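Local coordinates for lysosome-associated membrane glycoprotein 3 (Homo sapiens, PDB 4AKM) that takes part in lysosome-autophagosome fusion and in the unfolded protein response, represented here by the membrane-proximal part of its luminal region, at residues 16-21 and 147-152; 5-10 and 60-65; 106-111 and 135-140. All coordinates share one frame; numbering follows the deposited sequence.

Interaction 1. Residues 16-21 and 147-152; sequences CIKAEM and DHFGNV
The Phe149 ring is approached by Lys18 over one face and by Glu20 at the edge. Lys18 CD sits 3.5 Å from Phe149 CZ, offset toward the rim of the ring. It lies 3.8 Å from the Phe149 ring centroid, 23° off the normal: a CH-pi contact. The aliphatic chain crosses the phenylalanine side chain at about a right angle. Glu20 OE2 lies in the ring plane, 3.4 Å from Phe149 CE2, and the carboxylate stands perpendicular to the ring; its oxygen thus meets the C-H rim, which probably carries a slight positive charge, rather than the pi cloud. Lys18 runs extended as far as CE and then bends at chi4 (-53°), which swings the ammonium group toward its strand neighbour: NZ makes a weak hydrogen bond, part of a salt bridge, to Glu20 OE2 at 3.3 Å. One carboxylate oxygen therefore serves both lysine and ring edge. The contact lies at the surface, where the charged groups remain partly exposed. Gln138 and Gln140 also touch the ring, and Gln140 OE1 accepts a hydrogen bond from Gly150 N. Further back along the strand, Cys16 and Ile17 both face Val9 in a classic beta bulge, and Cys16 is disulfide-bonded to Cys53. The whole is an irregular loop laid across the outer face of an antiparallel sheet in the LAMP beta-prism domain.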
loop_
_atom_site.group_PDB
_atom_site.type_symbol
_atom_site.label_atom_id
_atom_site.label_comp_id
_atom_site.label_asym_id
_atom_site.label_seq_id
_atom_site.Cartn_x
_atom_site.Cartn_y
_atom_site.Cartn_z
ATOM N N CYS A 16 -7.136 2.769 13.616
ATOM C CA CYS A 16 -7.715 3.302 12.393
ATOM C C CYS A 16 -7.385 2.426 11.182
ATOM O O CYS A 16 -8.244 2.150 10.346
ATOM C CB CYS A 16 -7.210 4.728 12.173
ATOM S SG CYS A 16 -7.452 5.375 10.512
ATOM N N ILE A 17 -6.131 1.990 11.101
ATOM C CA ILE A 17 -5.646 1.177 9.991
ATOM C C ILE A 17 -4.595 0.201 10.503
ATOM O O ILE A 17 -3.667 0.592 11.204
ATOM C CB ILE A 17 -4.995 2.047 8.888
ATOM C CG1 ILE A 17 -6.049 2.837 8.112
ATOM C CG2 ILE A 17 -4.173 1.196 7.932
ATOM C CD1 ILE A 17 -5.474 3.701 7.015
ATOM N N LYS A 18 -4.746 -1.071 10.158
ATOM C CA LYS A 18 -3.746 -2.073 10.499
ATOM C C LYS A 18 -3.335 -2.755 9.203
ATOM O O LYS A 18 -4.171 -3.332 8.515
ATOM C CB LYS A 18 -4.324 -3.096 11.476
ATOM C CG LYS A 18 -3.297 -4.013 12.116
ATOM C CD LYS A 18 -3.975 -5.233 12.733
ATOM C CE LYS A 18 -3.124 -5.876 13.822
ATOM N NZ LYS A 18 -1.740 -6.183 13.366
ATOM N N ALA A 19 -2.055 -2.687 8.856
ATOM C CA ALA A 19 -1.618 -3.245 7.584
ATOM C C ALA A 19 -0.277 -3.949 7.669
ATOM O O ALA A 19 0.739 -3.368 8.038
ATOM C CB ALA A 19 -1.599 -2.172 6.503
ATOM N N GLU A 20 -0.303 -5.226 7.327
ATOM C CA GLU A 20 0.895 -6.024 7.191
ATOM C C GLU A 20 1.024 -6.339 5.720
ATOM O O GLU A 20 0.033 -6.650 5.072
ATOM C CB GLU A 20 0.753 -7.304 7.996
ATOM C CG GLU A 20 0.347 -7.062 9.439
ATOM C CD GLU A 20 0.048 -8.349 10.175
ATOM O OE1 GLU A 20 0.060 -9.408 9.522
ATOM O OE2 GLU A 20 -0.197 -8.308 11.398
ATOM N N MET A 21 2.237 -6.226 5.193
ATOM C CA MET A 21 2.506 -6.498 3.784
ATOM C C MET A 21 3.965 -6.241 3.469
ATOM O O MET A 21 4.682 -5.602 4.238
ATOM C CB MET A 21 1.637 -5.634 2.862
ATOM C CG MET A 21 1.867 -4.130 2.986
ATOM S SD MET A 21 0.402 -3.118 2.649
ATOM C CE MET A 21 -0.033 -3.649 1.003
ATOM N N ASP A 147 -8.542 -4.540 18.496
ATOM C CA ASP A 147 -7.228 -4.569 17.848
ATOM C C ASP A 147 -6.890 -5.912 17.200
ATOM O O ASP A 147 -5.727 -6.317 17.160
ATOM C CB ASP A 147 -6.128 -4.174 18.838
ATOM C CG ASP A 147 -6.316 -2.777 19.385
ATOM O OD1 ASP A 147 -7.418 -2.216 19.207
ATOM O OD2 ASP A 147 -5.365 -2.240 19.994
ATOM N N HIS A 148 -7.911 -6.599 16.698
ATOM C CA HIS A 148 -7.710 -7.876 16.026
ATOM C C HIS A 148 -8.202 -7.825 14.588
ATOM O O HIS A 148 -9.059 -7.011 14.241
ATOM C CB HIS A 148 -8.438 -9.002 16.763
ATOM C CG HIS A 148 -7.857 -9.324 18.104
ATOM N ND1 HIS A 148 -8.400 -8.857 19.282
ATOM C CD2 HIS A 148 -6.784 -10.073 18.453
ATOM C CE1 HIS A 148 -7.685 -9.303 20.299
ATOM N NE2 HIS A 148 -6.698 -10.042 19.824
ATOM N N PHE A 149 -7.657 -8.707 13.758
ATOM C CA PHE A 149 -8.115 -8.846 12.381
ATOM C C PHE A 149 -9.531 -9.419 12.328
ATOM O O PHE A 149 -9.865 -10.350 13.065
ATOM C CB PHE A 149 -7.148 -9.719 11.574
ATOM C CG PHE A 149 -5.919 -8.988 11.101
ATOM C CD1 PHE A 149 -6.029 -7.932 10.209
ATOM C CD2 PHE A 149 -4.657 -9.363 11.539
ATOM C CE1 PHE A 149 -4.905 -7.254 9.767
ATOM C CE2 PHE A 149 -3.529 -8.691 11.100
ATOM C CZ PHE A 149 -3.653 -7.636 10.210
ATOM N N GLY A 150 -10.357 -8.857 11.448
ATOM C CA GLY A 150 -11.749 -9.253 11.326
ATOM C C GLY A 150 -11.984 -10.657 10.796
ATOM O O GLY A 150 -11.094 -11.511 10.823
ATOM N N ASN A 151 -13.197 -10.885 10.299
ATOM C CA ASN A 151 -13.634 -12.206 9.846
ATOM C C ASN A 151 -12.900 -12.740 8.608
ATOM O O ASN A 151 -13.262 -13.794 8.085
ATOM C CB ASN A 151 -15.150 -12.202 9.601
ATOM C CG ASN A 151 -15.807 -13.536 9.930
ATOM O OD1 ASN A 151 -15.145 -14.574 9.988
ATOM N ND2 ASN A 151 -17.121 -13.509 10.144
ATOM N N VAL A 152 -11.894 -12.001 8.140
ATOM C CA VAL A 152 -11.019 -12.419 7.034
ATOM C C VAL A 152 -11.714 -12.600 5.667
ATOM O O VAL A 152 -12.927 -12.799 5.583
ATOM C CB VAL A 152 -10.161 -13.676 7.408
ATOM C CG1 VAL A 152 -10.678 -14.938 6.721
ATOM C CG2 VAL A 152 -8.691 -13.444 7.084
#

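Interaction 2. Residues 5-10 and 60-65; sequences GIYQVL and LLLNFQ
Tyr7 and Val9 carry the contact from strand 5-10, reaching Leu60 and Leu62 on the other strand. At the start of the first strand, Gly5 backs the aromatic ring: its carbonyl carbon lies 4.0 Å above the plane of the Tyr7 ring, over the centre, on the face opposite Leu62. Tyr7 points toward strand 60-64. With CG anti to the carbonyl carbon (chi1 -53°), the ring projects in under the methyls of Leu62. Leu62 CD2 comes down almost on the ring axis, 3.6 Å from the Tyr7 centroid and 14° off the normal, a CH-pi contact over the face. The second methyl of the same leucine, CD1, hangs over the CD2-CE2 rim on the same face, 3.6 Å from Tyr7 CE2, so one methyl sits over the centre and the other at the rim. The two side chains meet at about a right angle. Nearer the tyrosine backbone, Leu60 CD2 is 4.1 Å from Tyr7 CB. Two residues on, Val9 again points toward the partner strand and places CG2 3.7 Å from Leu60 CD1. Leu60 is thereby shared between Tyr7 and Val9. The strand segments run at 128° to each other, with axes 7.8 Å apart at closest approach, and belong to different antiparallel sheets; their side chains meet in the interior of the beta prism. Ile17 packs beside Val9, while Ala19 and Phe73 touch Leu60 and Ala49 touches both Tyr7 and Leu62. Since the touching groups are methyls, a methylene and an aromatic ring, the sheets are joined here by apolar contacts and one CH-pi contact, and burial of apolar surface probably contributes most of the stability.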
loop_
_atom_site.group_PDB
_atom_site.type_symbol
_atom_site.label_atom_id
_atom_site.label_comp_id
_atom_site.label_asym_id
_atom_site.label_seq_id
_atom_site.Cartn_x
_atom_site.Cartn_y
_atom_site.Cartn_z
ATOM N N GLY A 5 6.193 -5.851 6.345
ATOM C CA GLY A 5 6.175 -4.845 7.389
ATOM C C GLY A 5 4.842 -4.765 8.099
ATOM O O GLY A 5 3.795 -4.971 7.479
ATOM N N ILE A 6 4.877 -4.473 9.397
ATOM C CA ILE A 6 3.652 -4.314 10.165
ATOM C C ILE A 6 3.404 -2.839 10.482
ATOM O O ILE A 6 4.090 -2.219 11.303
ATOM C CB ILE A 6 3.653 -5.170 11.436
ATOM C CG1 ILE A 6 3.829 -6.644 11.073
ATOM C CG2 ILE A 6 2.359 -4.982 12.202
ATOM C CD1 ILE A 6 5.233 -7.163 11.278
ATOM N N TYR A 7 2.406 -2.288 9.803
ATOM C CA TYR A 7 2.117 -0.870 9.863
ATOM C C TYR A 7 0.781 -0.659 10.530
ATOM O O TYR A 7 -0.008 -1.596 10.681
ATOM C CB TYR A 7 2.099 -0.288 8.456
ATOM C CG TYR A 7 3.351 -0.609 7.679
ATOM C CD1 TYR A 7 4.605 -0.311 8.193
ATOM C CD2 TYR A 7 3.280 -1.237 6.443
ATOM C CE1 TYR A 7 5.747 -0.616 7.489
ATOM C CE2 TYR A 7 4.415 -1.540 5.734
ATOM C CZ TYR A 7 5.645 -1.229 6.260
ATOM O OH TYR A 7 6.778 -1.534 5.547
ATOM N N GLN A 8 0.517 0.587 10.900
ATOM C CA GLN A 8 -0.567 0.874 11.807
ATOM C C GLN A 8 -0.843 2.368 11.836
ATOM O O GLN A 8 0.082 3.177 11.905
ATOM C CB GLN A 8 -0.145 0.399 13.187
ATOM C CG GLN A 8 -1.238 0.301 14.198
ATOM C CD GLN A 8 -0.681 0.053 15.578
ATOM O OE1 GLN A 8 -0.133 0.962 16.209
ATOM N NE2 GLN A 8 -0.795 -1.187 16.052
ATOM N N VAL A 9 -2.118 2.734 11.780
ATOM C CA VAL A 9 -2.524 4.134 11.870
ATOM C C VAL A 9 -3.516 4.285 13.022
ATOM O O VAL A 9 -4.358 3.415 13.229
ATOM C CB VAL A 9 -3.167 4.623 10.554
ATOM C CG1 VAL A 9 -3.517 6.096 10.643
ATOM C CG2 VAL A 9 -2.235 4.374 9.375
ATOM N N LEU A 10 -3.420 5.377 13.776
ATOM C CA LEU A 10 -4.255 5.529 14.966
ATOM C C LEU A 10 -5.025 6.846 15.062
ATOM O O LEU A 10 -4.531 7.907 14.671
ATOM C CB LEU A 10 -3.411 5.345 16.228
ATOM C CG LEU A 10 -2.871 3.943 16.511
ATOM C CD1 LEU A 10 -1.798 3.998 17.592
ATOM C CD2 LEU A 10 -4.001 3.014 16.920
ATOM N N LEU A 60 -2.929 5.275 4.760
ATOM C CA LEU A 60 -1.680 4.767 5.299
ATOM C C LEU A 60 -0.550 5.279 4.422
ATOM O O LEU A 60 -0.478 4.971 3.235
ATOM C CB LEU A 60 -1.665 3.238 5.302
ATOM C CG LEU A 60 -0.281 2.642 5.582
ATOM C CD1 LEU A 60 0.223 3.072 6.948
ATOM C CD2 LEU A 60 -0.298 1.131 5.468
ATOM N N LEU A 61 0.324 6.080 5.010
ATOM C CA LEU A 61 1.485 6.579 4.303
ATOM C C LEU A 61 2.748 5.999 4.908
ATOM O O LEU A 61 2.938 6.006 6.127
ATOM C CB LEU A 61 1.523 8.104 4.326
ATOM C CG LEU A 61 2.712 8.750 3.615
ATOM C CD1 LEU A 61 2.735 8.406 2.132
ATOM C CD2 LEU A 61 2.671 10.242 3.823
ATOM N N LEU A 62 3.604 5.488 4.033
ATOM C CA LEU A 62 4.843 4.851 4.430
ATOM C C LEU A 62 5.986 5.642 3.841
ATOM O O LEU A 62 6.089 5.779 2.629
ATOM C CB LEU A 62 4.887 3.430 3.894
ATOM C CG LEU A 62 3.678 2.563 4.243
ATOM C CD1 LEU A 62 3.771 1.236 3.525
ATOM C CD2 LEU A 62 3.581 2.352 5.743
ATOM N N ASN A 63 6.844 6.171 4.695
ATOM C CA ASN A 63 7.964 6.955 4.209
ATOM C C ASN A 63 9.283 6.261 4.432
ATOM O O ASN A 63 9.473 5.573 5.430
ATOM C CB ASN A 63 7.990 8.345 4.848
ATOM C CG ASN A 63 7.596 9.429 3.873
ATOM O OD1 ASN A 63 6.452 9.892 3.869
ATOM N ND2 ASN A 63 8.544 9.833 3.020
ATOM N N PHE A 64 10.198 6.458 3.494
ATOM C CA PHE A 64 11.509 5.854 3.588
ATOM C C PHE A 64 12.497 6.773 2.925
ATOM O O PHE A 64 12.115 7.733 2.264
ATOM C CB PHE A 64 11.520 4.475 2.911
ATOM C CG PHE A 64 10.906 4.471 1.543
ATOM C CD1 PHE A 64 11.643 4.863 0.436
ATOM C CD2 PHE A 64 9.590 4.094 1.366
ATOM C CE1 PHE A 64 11.078 4.875 -0.819
ATOM C CE2 PHE A 64 9.021 4.098 0.117
ATOM C CZ PHE A 64 9.765 4.491 -0.982
ATOM N N GLN A 65 13.773 6.483 3.104
ATOM C CA GLN A 65 14.788 7.244 2.409
ATOM C C GLN A 65 14.639 7.036 0.913
ATOM O O GLN A 65 14.870 5.942 0.399
ATOM C CB GLN A 65 16.186 6.842 2.872
ATOM C CG GLN A 65 16.926 7.960 3.576
ATOM C CD GLN A 65 16.191 8.447 4.815
ATOM O OE1 GLN A 65 15.419 9.412 4.763
ATOM N NE2 GLN A 65 16.432 7.780 5.939
#

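Interaction 3. Residues 106-111 and 135-140; sequences VMFQTA and TDVQLQ
Phe108 and Val137 reach toward each other from opposite directions, whereas Leu139 crosses the phenylalanine side chain at about a right angle. Phe108 CE2 is 3.7 Å from Val137 CG1, with the methyl oblique to the ring, and the other valine methyl, CG2, lies 4.0 Å from the same CE2. Both methyls of Val137 thus close on CE2 from the same side. Leu139 instead comes in at the ring edge, near its plane, with CD2 4.0 Å from Phe108 CD2. Its CG occupies the crowded position between backbone N and carbonyl carbon (chi1 55°), and the branch carrying CD2 ends beside the phenylalanine. Val137 and Leu139 are alternate residues of one strand, so both point toward segment 106-111, and both meet the ring along its CD2-CE2 side. Each segment contains a corner, at Phe108 in one and at Asp136 in the other, where the chain changes direction and passes from one face of the fold to another. Such bent strands fit a beta prism, whose interior lies between faces set at an angle, and all three touching residues are buried there. Phe116 stacks on the Phe108 ring and also touches Leu139, while Ile82 adds a further apolar neighbour to the phenylalanine. Just past the first corner, Thr110 OG1 donates to Phe108 O at 3.0 Å, a bond local to the turning chain; the donor stands above the carbonyl plane, 47° out of it. Ala19 and Met21 of strand 14-27 flank Leu139 and Val137 respectively.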
loop_
_atom_site.group_PDB
_atom_site.type_symbol
_atom_site.label_atom_id
_atom_site.label_comp_id
_atom_site.label_asym_id
_atom_site.label_seq_id
_atom_site.Cartn_x
_atom_site.Cartn_y
_atom_site.Cartn_z
ATOM N N VAL A 106 -10.566 0.341 -7.550
ATOM C CA VAL A 106 -11.182 -0.467 -6.515
ATOM C C VAL A 106 -10.283 -1.671 -6.270
ATOM O O VAL A 106 -10.175 -2.569 -7.111
ATOM C CB VAL A 106 -12.604 -0.902 -6.897
ATOM C CG1 VAL A 106 -13.058 -2.062 -6.029
ATOM C CG2 VAL A 106 -13.559 0.272 -6.761
ATOM N N MET A 107 -9.630 -1.675 -5.113
ATOM C CA MET A 107 -8.552 -2.617 -4.867
ATOM C C MET A 107 -8.610 -3.209 -3.468
ATOM O O MET A 107 -8.754 -2.488 -2.479
ATOM C CB MET A 107 -7.204 -1.934 -5.097
ATOM C CG MET A 107 -6.038 -2.892 -5.136
ATOM S SD MET A 107 -4.478 -2.072 -5.475
ATOM C CE MET A 107 -3.442 -3.489 -5.828
ATOM N N PHE A 108 -8.487 -4.530 -3.407
ATOM C CA PHE A 108 -8.573 -5.283 -2.160
ATOM C C PHE A 108 -9.896 -5.002 -1.469
ATOM O O PHE A 108 -9.943 -4.868 -0.249
ATOM C CB PHE A 108 -7.425 -4.944 -1.199
ATOM C CG PHE A 108 -6.056 -5.308 -1.707
ATOM C CD1 PHE A 108 -5.868 -5.821 -2.982
ATOM C CD2 PHE A 108 -4.952 -5.149 -0.889
ATOM C CE1 PHE A 108 -4.604 -6.148 -3.432
ATOM C CE2 PHE A 108 -3.689 -5.476 -1.330
ATOM C CZ PHE A 108 -3.512 -5.979 -2.604
ATOM N N GLN A 109 -10.967 -4.892 -2.246
ATOM C CA GLN A 109 -12.275 -4.586 -1.675
ATOM C C GLN A 109 -12.739 -5.691 -0.722
ATOM O O GLN A 109 -12.718 -6.873 -1.069
ATOM C CB GLN A 109 -13.311 -4.348 -2.775
ATOM C CG GLN A 109 -14.624 -3.767 -2.261
ATOM C CD GLN A 109 -15.655 -3.587 -3.360
ATOM O OE1 GLN A 109 -15.486 -4.083 -4.475
ATOM N NE2 GLN A 109 -16.733 -2.874 -3.049
ATOM N N THR A 110 -13.160 -5.291 0.475
ATOM C CA THR A 110 -13.481 -6.232 1.543
ATOM C C THR A 110 -14.688 -5.757 2.338
ATOM O O THR A 110 -14.812 -4.563 2.615
ATOM C CB THR A 110 -12.301 -6.363 2.525
ATOM O OG1 THR A 110 -11.113 -6.705 1.805
ATOM C CG2 THR A 110 -12.580 -7.430 3.578
ATOM N N ALA A 111 -15.565 -6.691 2.708
ATOM C CA ALA A 111 -16.727 -6.381 3.540
ATOM C C ALA A 111 -16.290 -5.706 4.836
ATOM O O ALA A 111 -15.335 -6.145 5.477
ATOM C CB ALA A 111 -17.516 -7.645 3.838
ATOM N N THR A 135 2.795 -8.033 -1.410
ATOM C CA THR A 135 2.934 -9.453 -1.132
ATOM C C THR A 135 2.641 -9.678 0.343
ATOM O O THR A 135 2.763 -8.754 1.130
ATOM C CB THR A 135 4.363 -9.926 -1.463
ATOM O OG1 THR A 135 4.472 -11.330 -1.223
ATOM C CG2 THR A 135 5.369 -9.222 -0.598
ATOM N N ASP A 136 2.236 -10.887 0.723
ATOM C CA ASP A 136 2.015 -11.207 2.142
ATOM C C ASP A 136 1.061 -10.240 2.838
ATOM O O ASP A 136 1.213 -9.930 4.018
ATOM C CB ASP A 136 3.345 -11.266 2.888
ATOM C CG ASP A 136 4.143 -12.498 2.538
ATOM O OD1 ASP A 136 3.592 -13.608 2.683
ATOM O OD2 ASP A 136 5.302 -12.360 2.099
ATOM N N VAL A 137 0.080 -9.766 2.083
ATOM C CA VAL A 137 -0.841 -8.752 2.558
ATOM C C VAL A 137 -1.877 -9.299 3.529
ATOM O O VAL A 137 -2.581 -10.260 3.229
ATOM C CB VAL A 137 -1.595 -8.103 1.372
ATOM C CG1 VAL A 137 -2.625 -7.105 1.872
ATOM C CG2 VAL A 137 -0.622 -7.447 0.408
ATOM N N GLN A 138 -1.956 -8.682 4.701
ATOM C CA GLN A 138 -3.153 -8.754 5.520
ATOM C C GLN A 138 -3.418 -7.389 6.126
ATOM O O GLN A 138 -2.596 -6.868 6.867
ATOM C CB GLN A 138 -3.031 -9.794 6.622
ATOM C CG GLN A 138 -4.312 -9.942 7.424
ATOM C CD GLN A 138 -4.424 -11.284 8.110
ATOM O OE1 GLN A 138 -3.518 -12.115 8.028
ATOM N NE2 GLN A 138 -5.542 -11.508 8.788
ATOM N N LEU A 139 -4.567 -6.807 5.810
ATOM C CA LEU A 139 -4.873 -5.464 6.281
ATOM C C LEU A 139 -6.328 -5.316 6.703
ATOM O O LEU A 139 -7.148 -6.206 6.481
ATOM C CB LEU A 139 -4.508 -4.417 5.221
ATOM C CG LEU A 139 -5.086 -4.515 3.805
ATOM C CD1 LEU A 139 -6.514 -3.980 3.726
ATOM C CD2 LEU A 139 -4.185 -3.781 2.819
ATOM N N GLN A 140 -6.628 -4.176 7.312
ATOM C CA GLN A 140 -7.971 -3.843 7.749
ATOM C C GLN A 140 -8.026 -2.345 8.014
ATOM O O GLN A 140 -7.060 -1.755 8.504
ATOM C CB GLN A 140 -8.338 -4.632 9.009
ATOM C CG GLN A 140 -9.792 -4.479 9.444
ATOM C CD GLN A 140 -10.218 -5.532 10.453
ATOM O OE1 GLN A 140 -9.609 -6.598 10.550
ATOM N NE2 GLN A 140 -11.268 -5.235 11.211
#

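Overall arrangement
Strand 14-27 ties the three contacts together. It pairs antiparallel with strand 5-11 of interaction 2 and with strand 137-141 of interaction 3, while its outward side chains take part in interaction 1. The centres of interactions 1 and 3 are about 9 Å apart, those of 1 and 2 about 14 Å, and those of 2 and 3 about 15 Å; interactions 2 and 3 do not touch. Both join this sheet to the five-stranded one through buried side chains, whereas interaction 1 lies on the surface. Along the chain, interaction 2 closes before interaction 3 opens, and segments of 1 and 2 alternate. Interaction 1, enclosing interaction 3, links early and late parts of the luminal domain.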